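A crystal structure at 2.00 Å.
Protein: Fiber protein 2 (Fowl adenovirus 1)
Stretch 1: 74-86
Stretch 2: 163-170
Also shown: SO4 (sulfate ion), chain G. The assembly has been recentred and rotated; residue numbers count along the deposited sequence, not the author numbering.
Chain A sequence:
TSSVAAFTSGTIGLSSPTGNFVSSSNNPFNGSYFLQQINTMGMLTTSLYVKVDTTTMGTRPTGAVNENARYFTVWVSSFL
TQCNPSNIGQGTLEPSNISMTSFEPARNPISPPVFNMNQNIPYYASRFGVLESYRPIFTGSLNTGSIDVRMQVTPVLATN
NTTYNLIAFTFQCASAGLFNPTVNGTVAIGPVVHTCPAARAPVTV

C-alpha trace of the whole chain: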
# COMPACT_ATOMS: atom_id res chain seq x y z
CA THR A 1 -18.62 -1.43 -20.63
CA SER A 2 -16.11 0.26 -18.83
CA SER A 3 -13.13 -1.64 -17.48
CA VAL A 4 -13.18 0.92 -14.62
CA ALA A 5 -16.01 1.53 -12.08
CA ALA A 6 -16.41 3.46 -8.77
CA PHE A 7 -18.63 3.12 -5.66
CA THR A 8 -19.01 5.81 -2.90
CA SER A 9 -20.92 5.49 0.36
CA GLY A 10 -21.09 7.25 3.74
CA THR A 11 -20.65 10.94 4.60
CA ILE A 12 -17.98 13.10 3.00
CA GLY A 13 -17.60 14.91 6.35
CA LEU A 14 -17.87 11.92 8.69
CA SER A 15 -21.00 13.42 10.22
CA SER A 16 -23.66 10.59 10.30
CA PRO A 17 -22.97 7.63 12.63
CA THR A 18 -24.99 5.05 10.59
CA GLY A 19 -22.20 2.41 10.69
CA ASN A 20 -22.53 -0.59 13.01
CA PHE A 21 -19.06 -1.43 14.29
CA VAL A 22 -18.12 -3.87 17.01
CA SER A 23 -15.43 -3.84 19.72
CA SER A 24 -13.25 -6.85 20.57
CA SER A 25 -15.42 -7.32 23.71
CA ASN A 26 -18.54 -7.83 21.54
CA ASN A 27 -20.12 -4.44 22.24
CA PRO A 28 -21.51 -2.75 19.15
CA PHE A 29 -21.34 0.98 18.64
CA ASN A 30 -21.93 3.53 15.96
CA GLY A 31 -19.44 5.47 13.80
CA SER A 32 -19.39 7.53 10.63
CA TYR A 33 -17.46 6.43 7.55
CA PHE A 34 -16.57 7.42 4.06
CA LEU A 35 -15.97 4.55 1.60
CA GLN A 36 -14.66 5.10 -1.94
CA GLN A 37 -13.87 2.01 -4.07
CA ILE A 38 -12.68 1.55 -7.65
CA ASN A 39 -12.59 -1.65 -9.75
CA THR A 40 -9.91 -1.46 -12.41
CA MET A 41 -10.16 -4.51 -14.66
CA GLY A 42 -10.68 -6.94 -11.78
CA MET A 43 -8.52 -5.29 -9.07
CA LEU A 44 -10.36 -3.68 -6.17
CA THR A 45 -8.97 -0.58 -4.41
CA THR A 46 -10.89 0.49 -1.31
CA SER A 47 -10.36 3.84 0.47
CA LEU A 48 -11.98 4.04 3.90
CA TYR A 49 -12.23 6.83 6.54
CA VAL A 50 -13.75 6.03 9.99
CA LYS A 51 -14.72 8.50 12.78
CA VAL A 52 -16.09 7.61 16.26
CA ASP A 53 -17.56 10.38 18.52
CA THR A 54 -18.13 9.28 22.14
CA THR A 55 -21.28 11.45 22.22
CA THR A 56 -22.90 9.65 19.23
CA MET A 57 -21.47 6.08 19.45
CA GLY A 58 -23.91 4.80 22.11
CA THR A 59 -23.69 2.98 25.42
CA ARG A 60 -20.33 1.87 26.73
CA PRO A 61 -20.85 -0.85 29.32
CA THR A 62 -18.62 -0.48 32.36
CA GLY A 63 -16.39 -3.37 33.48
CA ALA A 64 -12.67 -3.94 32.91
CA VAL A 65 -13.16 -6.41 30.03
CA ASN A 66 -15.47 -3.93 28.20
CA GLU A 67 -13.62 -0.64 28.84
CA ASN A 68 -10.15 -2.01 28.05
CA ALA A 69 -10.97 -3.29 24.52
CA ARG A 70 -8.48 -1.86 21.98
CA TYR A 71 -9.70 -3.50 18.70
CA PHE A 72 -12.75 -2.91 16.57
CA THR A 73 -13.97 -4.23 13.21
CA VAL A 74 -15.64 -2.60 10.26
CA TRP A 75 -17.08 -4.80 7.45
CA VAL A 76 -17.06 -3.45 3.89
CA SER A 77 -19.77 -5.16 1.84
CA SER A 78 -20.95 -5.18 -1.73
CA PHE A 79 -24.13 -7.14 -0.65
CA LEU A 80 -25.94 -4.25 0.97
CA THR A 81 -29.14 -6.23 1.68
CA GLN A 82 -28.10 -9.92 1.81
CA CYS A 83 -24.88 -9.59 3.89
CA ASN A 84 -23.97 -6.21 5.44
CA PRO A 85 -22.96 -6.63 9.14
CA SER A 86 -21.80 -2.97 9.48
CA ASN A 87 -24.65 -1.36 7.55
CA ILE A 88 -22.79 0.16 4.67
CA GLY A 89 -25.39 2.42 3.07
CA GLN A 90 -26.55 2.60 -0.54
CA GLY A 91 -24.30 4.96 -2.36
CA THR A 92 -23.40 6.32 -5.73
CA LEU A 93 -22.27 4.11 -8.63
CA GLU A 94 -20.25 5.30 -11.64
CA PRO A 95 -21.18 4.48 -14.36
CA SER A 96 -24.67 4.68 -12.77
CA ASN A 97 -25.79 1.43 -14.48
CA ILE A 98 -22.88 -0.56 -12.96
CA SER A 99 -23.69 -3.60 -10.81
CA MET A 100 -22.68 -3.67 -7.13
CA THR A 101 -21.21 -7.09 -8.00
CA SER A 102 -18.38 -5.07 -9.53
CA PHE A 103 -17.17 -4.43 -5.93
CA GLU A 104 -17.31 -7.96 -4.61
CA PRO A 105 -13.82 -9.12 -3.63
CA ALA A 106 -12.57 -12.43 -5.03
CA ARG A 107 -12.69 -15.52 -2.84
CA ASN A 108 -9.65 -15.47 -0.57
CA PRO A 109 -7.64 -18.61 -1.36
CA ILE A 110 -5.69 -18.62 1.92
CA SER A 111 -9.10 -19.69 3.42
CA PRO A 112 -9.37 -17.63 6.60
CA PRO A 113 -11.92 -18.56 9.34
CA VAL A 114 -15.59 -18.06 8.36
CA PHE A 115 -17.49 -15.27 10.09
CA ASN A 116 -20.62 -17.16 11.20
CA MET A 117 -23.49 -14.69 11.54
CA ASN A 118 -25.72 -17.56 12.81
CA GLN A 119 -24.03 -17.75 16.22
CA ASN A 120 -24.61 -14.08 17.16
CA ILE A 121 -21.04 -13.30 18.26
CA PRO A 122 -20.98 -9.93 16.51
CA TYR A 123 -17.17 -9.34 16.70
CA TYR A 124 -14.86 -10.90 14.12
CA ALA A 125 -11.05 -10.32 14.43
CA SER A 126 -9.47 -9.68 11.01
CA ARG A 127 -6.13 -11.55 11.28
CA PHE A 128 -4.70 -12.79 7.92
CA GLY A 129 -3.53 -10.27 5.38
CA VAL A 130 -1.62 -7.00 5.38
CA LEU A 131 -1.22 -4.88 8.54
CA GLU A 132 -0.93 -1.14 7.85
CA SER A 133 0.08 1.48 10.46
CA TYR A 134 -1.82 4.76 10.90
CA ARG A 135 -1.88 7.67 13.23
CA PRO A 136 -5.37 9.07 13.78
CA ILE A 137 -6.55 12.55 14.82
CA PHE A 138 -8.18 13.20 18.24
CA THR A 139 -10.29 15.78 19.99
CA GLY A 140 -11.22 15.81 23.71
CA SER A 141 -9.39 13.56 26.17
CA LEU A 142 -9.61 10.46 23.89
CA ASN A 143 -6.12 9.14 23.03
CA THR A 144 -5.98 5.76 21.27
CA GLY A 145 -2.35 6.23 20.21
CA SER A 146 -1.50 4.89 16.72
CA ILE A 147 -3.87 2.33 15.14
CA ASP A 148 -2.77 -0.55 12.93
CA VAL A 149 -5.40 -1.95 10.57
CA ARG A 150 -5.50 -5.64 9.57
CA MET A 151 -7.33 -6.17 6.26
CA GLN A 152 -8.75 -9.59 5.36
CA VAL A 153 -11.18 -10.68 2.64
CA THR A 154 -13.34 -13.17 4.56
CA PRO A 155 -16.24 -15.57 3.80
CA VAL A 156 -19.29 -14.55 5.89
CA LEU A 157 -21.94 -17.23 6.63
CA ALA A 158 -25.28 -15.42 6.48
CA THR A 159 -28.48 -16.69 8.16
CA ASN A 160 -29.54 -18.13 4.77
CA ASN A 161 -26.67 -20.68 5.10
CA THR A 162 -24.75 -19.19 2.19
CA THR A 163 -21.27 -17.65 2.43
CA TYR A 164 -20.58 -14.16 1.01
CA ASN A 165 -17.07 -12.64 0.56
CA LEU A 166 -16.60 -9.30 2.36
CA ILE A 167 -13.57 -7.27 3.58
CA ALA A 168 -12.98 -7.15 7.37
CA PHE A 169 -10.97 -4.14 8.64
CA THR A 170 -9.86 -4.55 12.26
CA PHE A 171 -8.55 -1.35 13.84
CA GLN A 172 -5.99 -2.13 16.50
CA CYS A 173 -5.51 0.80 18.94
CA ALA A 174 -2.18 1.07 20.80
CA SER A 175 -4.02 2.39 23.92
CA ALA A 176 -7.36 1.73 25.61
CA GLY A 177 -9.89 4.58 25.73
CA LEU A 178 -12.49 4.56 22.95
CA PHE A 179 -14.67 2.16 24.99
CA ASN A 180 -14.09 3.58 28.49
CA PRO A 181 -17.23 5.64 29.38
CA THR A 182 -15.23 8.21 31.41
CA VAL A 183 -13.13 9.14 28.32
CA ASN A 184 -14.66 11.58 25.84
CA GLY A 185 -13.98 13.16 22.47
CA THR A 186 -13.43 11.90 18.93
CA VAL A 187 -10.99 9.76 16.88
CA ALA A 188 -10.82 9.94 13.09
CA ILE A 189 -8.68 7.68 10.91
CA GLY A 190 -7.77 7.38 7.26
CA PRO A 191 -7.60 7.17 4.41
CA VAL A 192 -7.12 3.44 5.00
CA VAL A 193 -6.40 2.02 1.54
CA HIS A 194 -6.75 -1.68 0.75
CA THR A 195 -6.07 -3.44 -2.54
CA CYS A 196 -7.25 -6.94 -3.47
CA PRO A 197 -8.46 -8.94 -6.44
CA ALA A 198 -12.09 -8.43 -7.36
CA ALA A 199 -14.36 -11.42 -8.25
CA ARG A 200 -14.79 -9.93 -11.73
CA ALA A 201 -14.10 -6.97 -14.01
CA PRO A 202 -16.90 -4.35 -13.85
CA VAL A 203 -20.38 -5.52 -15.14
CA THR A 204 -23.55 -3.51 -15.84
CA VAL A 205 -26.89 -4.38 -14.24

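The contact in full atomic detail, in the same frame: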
# COMPACT_ATOMS: atom_id res chain seq x y z
N VAL A 74 -14.71 -3.13 11.23
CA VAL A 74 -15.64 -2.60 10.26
C VAL A 74 -15.66 -3.57 9.05
O VAL A 74 -14.61 -4.00 8.55
CB VAL A 74 -15.22 -1.18 9.80
CG1 VAL A 74 -16.12 -0.66 8.64
CG2 VAL A 74 -15.29 -0.23 10.98
N TRP A 75 -16.86 -3.96 8.62
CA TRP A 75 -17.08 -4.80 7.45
C TRP A 75 -17.43 -3.96 6.24
O TRP A 75 -18.39 -3.21 6.28
CB TRP A 75 -18.22 -5.79 7.72
CG TRP A 75 -17.79 -6.90 8.59
CD1 TRP A 75 -17.96 -7.00 9.92
CD2 TRP A 75 -17.09 -8.09 8.17
NE1 TRP A 75 -17.40 -8.17 10.38
CE2 TRP A 75 -16.86 -8.85 9.32
CE3 TRP A 75 -16.61 -8.55 6.95
CZ2 TRP A 75 -16.19 -10.07 9.27
CZ3 TRP A 75 -15.96 -9.75 6.91
CH2 TRP A 75 -15.76 -10.51 8.05
N VAL A 76 -16.64 -4.05 5.17
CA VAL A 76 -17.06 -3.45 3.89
C VAL A 76 -17.72 -4.53 3.04
O VAL A 76 -17.15 -5.63 2.85
CB VAL A 76 -15.90 -2.78 3.12
CG1 VAL A 76 -16.33 -2.37 1.73
CG2 VAL A 76 -15.42 -1.57 3.90
N SER A 77 -18.91 -4.20 2.53
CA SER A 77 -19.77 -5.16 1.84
C SER A 77 -20.22 -4.58 0.54
O SER A 77 -20.40 -3.38 0.44
CB SER A 77 -20.98 -5.52 2.71
OG SER A 77 -21.83 -6.45 2.06
N SER A 78 -20.31 -5.46 -0.47
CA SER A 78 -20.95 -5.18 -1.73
C SER A 78 -22.39 -5.79 -1.79
O SER A 78 -23.06 -5.63 -2.79
CB SER A 78 -20.13 -5.76 -2.89
OG SER A 78 -20.04 -7.19 -2.80
N PHE A 79 -22.81 -6.50 -0.74
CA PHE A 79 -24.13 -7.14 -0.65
C PHE A 79 -24.93 -6.38 0.41
O PHE A 79 -25.05 -6.81 1.57
CB PHE A 79 -24.01 -8.61 -0.22
CG PHE A 79 -23.14 -9.45 -1.13
CD1 PHE A 79 -23.61 -9.88 -2.36
CD2 PHE A 79 -21.85 -9.81 -0.75
CE1 PHE A 79 -22.82 -10.67 -3.19
CE2 PHE A 79 -21.06 -10.59 -1.56
CZ PHE A 79 -21.54 -11.03 -2.78
N LEU A 80 -25.43 -5.22 0.02
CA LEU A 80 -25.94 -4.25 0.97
C LEU A 80 -27.25 -4.67 1.61
O LEU A 80 -27.60 -4.12 2.64
CB LEU A 80 -26.10 -2.87 0.32
CG LEU A 80 -24.81 -2.22 -0.20
CD1 LEU A 80 -25.04 -0.81 -0.71
CD2 LEU A 80 -23.73 -2.25 0.89
N THR A 81 -27.96 -5.65 1.02
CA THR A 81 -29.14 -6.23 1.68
C THR A 81 -28.91 -7.65 2.21
O THR A 81 -29.23 -7.93 3.36
CB THR A 81 -30.41 -6.13 0.77
OG1 THR A 81 -30.10 -6.61 -0.54
CG2 THR A 81 -30.85 -4.70 0.65
N GLN A 82 -28.29 -8.52 1.41
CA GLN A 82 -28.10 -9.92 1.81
C GLN A 82 -27.02 -10.18 2.88
O GLN A 82 -27.13 -11.14 3.65
CB GLN A 82 -27.75 -10.80 0.60
CG GLN A 82 -28.72 -10.77 -0.59
CD GLN A 82 -28.27 -11.70 -1.70
OE1 GLN A 82 -28.21 -12.92 -1.52
NE2 GLN A 82 -27.93 -11.14 -2.86
N CYS A 83 -25.96 -9.37 2.91
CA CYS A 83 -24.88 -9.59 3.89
C CYS A 83 -24.06 -8.30 4.13
O CYS A 83 -23.15 -7.97 3.37
CB CYS A 83 -23.98 -10.74 3.43
SG CYS A 83 -22.88 -11.32 4.67
N ASN A 84 -24.42 -7.57 5.19
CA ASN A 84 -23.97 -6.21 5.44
C ASN A 84 -23.90 -5.94 6.96
O ASN A 84 -24.60 -5.09 7.47
CB ASN A 84 -24.94 -5.24 4.77
CG ASN A 84 -24.37 -3.84 4.65
OD1 ASN A 84 -23.23 -3.56 5.07
ND2 ASN A 84 -25.14 -2.94 4.03
N PRO A 85 -23.02 -6.67 7.67
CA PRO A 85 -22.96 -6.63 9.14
C PRO A 85 -22.78 -5.23 9.76
O PRO A 85 -23.24 -5.02 10.89
CB PRO A 85 -21.73 -7.48 9.46
CG PRO A 85 -21.45 -8.28 8.25
CD PRO A 85 -22.03 -7.58 7.09
N SER A 86 -22.16 -4.32 9.02
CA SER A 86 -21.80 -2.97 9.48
C SER A 86 -22.69 -1.88 8.92
O SER A 86 -22.54 -0.74 9.27
CB SER A 86 -20.32 -2.66 9.12
OG SER A 86 -19.43 -3.40 9.96
N THR A 163 -22.47 -18.42 2.10
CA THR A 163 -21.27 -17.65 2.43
C THR A 163 -21.15 -16.53 1.39
O THR A 163 -21.39 -16.74 0.21
CB THR A 163 -20.09 -18.65 2.48
OG1 THR A 163 -19.52 -18.71 3.80
CG2 THR A 163 -19.13 -18.43 1.41
N TYR A 164 -20.88 -15.31 1.86
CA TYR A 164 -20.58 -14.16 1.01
C TYR A 164 -19.17 -13.60 1.37
O TYR A 164 -18.79 -13.53 2.55
CB TYR A 164 -21.58 -13.02 1.23
CG TYR A 164 -23.03 -13.37 0.96
CD1 TYR A 164 -23.68 -12.88 -0.16
CD2 TYR A 164 -23.74 -14.17 1.86
CE1 TYR A 164 -25.04 -13.19 -0.40
CE2 TYR A 164 -25.10 -14.49 1.62
CZ TYR A 164 -25.73 -14.00 0.49
OH TYR A 164 -27.07 -14.31 0.24
N ASN A 165 -18.43 -13.18 0.36
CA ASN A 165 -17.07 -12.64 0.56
C ASN A 165 -17.10 -11.11 0.75
O ASN A 165 -17.51 -10.37 -0.13
CB ASN A 165 -16.16 -13.02 -0.59
CG ASN A 165 -15.97 -14.53 -0.71
OD1 ASN A 165 -15.82 -15.27 0.27
ND2 ASN A 165 -15.98 -14.99 -1.94
N LEU A 166 -16.70 -10.70 1.95
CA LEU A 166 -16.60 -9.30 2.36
C LEU A 166 -15.16 -8.99 2.82
O LEU A 166 -14.38 -9.92 3.03
CB LEU A 166 -17.56 -9.02 3.53
CG LEU A 166 -19.06 -8.77 3.21
CD1 LEU A 166 -19.73 -10.01 2.60
CD2 LEU A 166 -19.77 -8.30 4.48
N ILE A 167 -14.85 -7.70 2.99
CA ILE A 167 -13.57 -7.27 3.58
C ILE A 167 -13.73 -6.85 5.05
O ILE A 167 -14.44 -5.91 5.34
CB ILE A 167 -12.92 -6.07 2.78
CG1 ILE A 167 -13.03 -6.28 1.27
CG2 ILE A 167 -11.43 -5.88 3.25
CD1 ILE A 167 -12.82 -5.05 0.41
N ALA A 168 -13.05 -7.54 5.96
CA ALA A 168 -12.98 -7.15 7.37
C ALA A 168 -11.76 -6.24 7.59
O ALA A 168 -10.64 -6.58 7.18
CB ALA A 168 -12.90 -8.38 8.27
N PHE A 169 -12.01 -5.08 8.21
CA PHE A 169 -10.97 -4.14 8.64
C PHE A 169 -10.99 -4.13 10.15
O PHE A 169 -11.97 -3.70 10.73
CB PHE A 169 -11.27 -2.73 8.18
CG PHE A 169 -11.12 -2.50 6.71
CD1 PHE A 169 -10.07 -1.77 6.21
CD2 PHE A 169 -12.08 -2.95 5.82
CE1 PHE A 169 -9.94 -1.52 4.86
CE2 PHE A 169 -11.96 -2.71 4.44
CZ PHE A 169 -10.90 -2.01 3.96
N THR A 170 -9.94 -4.62 10.80
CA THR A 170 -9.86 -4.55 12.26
C THR A 170 -8.83 -3.50 12.66
O THR A 170 -7.64 -3.60 12.33
CB THR A 170 -9.63 -5.90 12.94
OG1 THR A 170 -10.69 -6.82 12.60
CG2 THR A 170 -9.60 -5.74 14.46
S SO4 G . -27.63 -7.53 -2.51
O1 SO4 G . -26.61 -8.30 -3.21
O2 SO4 G . -28.92 -8.07 -2.91
O3 SO4 G . -27.51 -7.65 -1.07
O4 SO4 G . -27.57 -6.17 -3.00
O HOH W 1 -18.80 -7.85 -0.59

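How do the two backbones meet? Strand 74-76 runs antiparallel to strand 163-170, and two pairs of hydrogen bonds fix the register. Val74 N donates to Phe169 O and Phe169 N to Val74 O, both at 2.8 Å; Val76 N reaches Ile167 O at 2.9 Å, and Ile167 N returns to Val76 O at 3.1 Å. Between them, Trp75 faces Ala168 as a non-hydrogen-bonded pair.

Why does the Trp75 ring lie across its neighbour? The CA-to-CB bond of Trp75 points to the same face of the sheet as that of Ala168, and with chi1 at m and chi2 at 97° the indole then comes nearer to the partner strand, laying its six-membered ring over Ala168 CB, which sits 3.6 Å from the ring centroid. The small methyl fits under the ring as a CH-pi contact, while Trp75 CE3 packs 3.6 Å from Leu166 CB. On the other face of the sheet, Val76, with chi1 at t, places CG2 3.7 Å from Phe169 CE2.

What holds the loop after the strand against Tyr164 and Leu166? Phe79 and Tyr164 both take chi1 m, and the edge of Tyr164 points into the face of Phe79, centroids 4.8 Å apart. Cys83, at t, sets CB over the Tyr164 ring, 4.0 Å from its centroid. Leu166 fills the space beside them: its CD1 lies 4.0 Å from Cys83 SG, and its CD2 3.5 Å from Pro85 CD.

How are the polar groups satisfied? Chi1 at t lets Ser77 OG donate to Cys83 O at a very short 2.4 Å and accept from Phe79 N at 3.0 Å, tying the loop together. Gln82 extends through chi2 at t, so that OE1 accepts from Tyr164 OH at 2.5 Å while NE2 donates to sulfate O1 at 3.2 Å. One water bridges the stretches, accepting from Ser78 N at 2.8 Å and donating to Asn165 O at 2.9 Å.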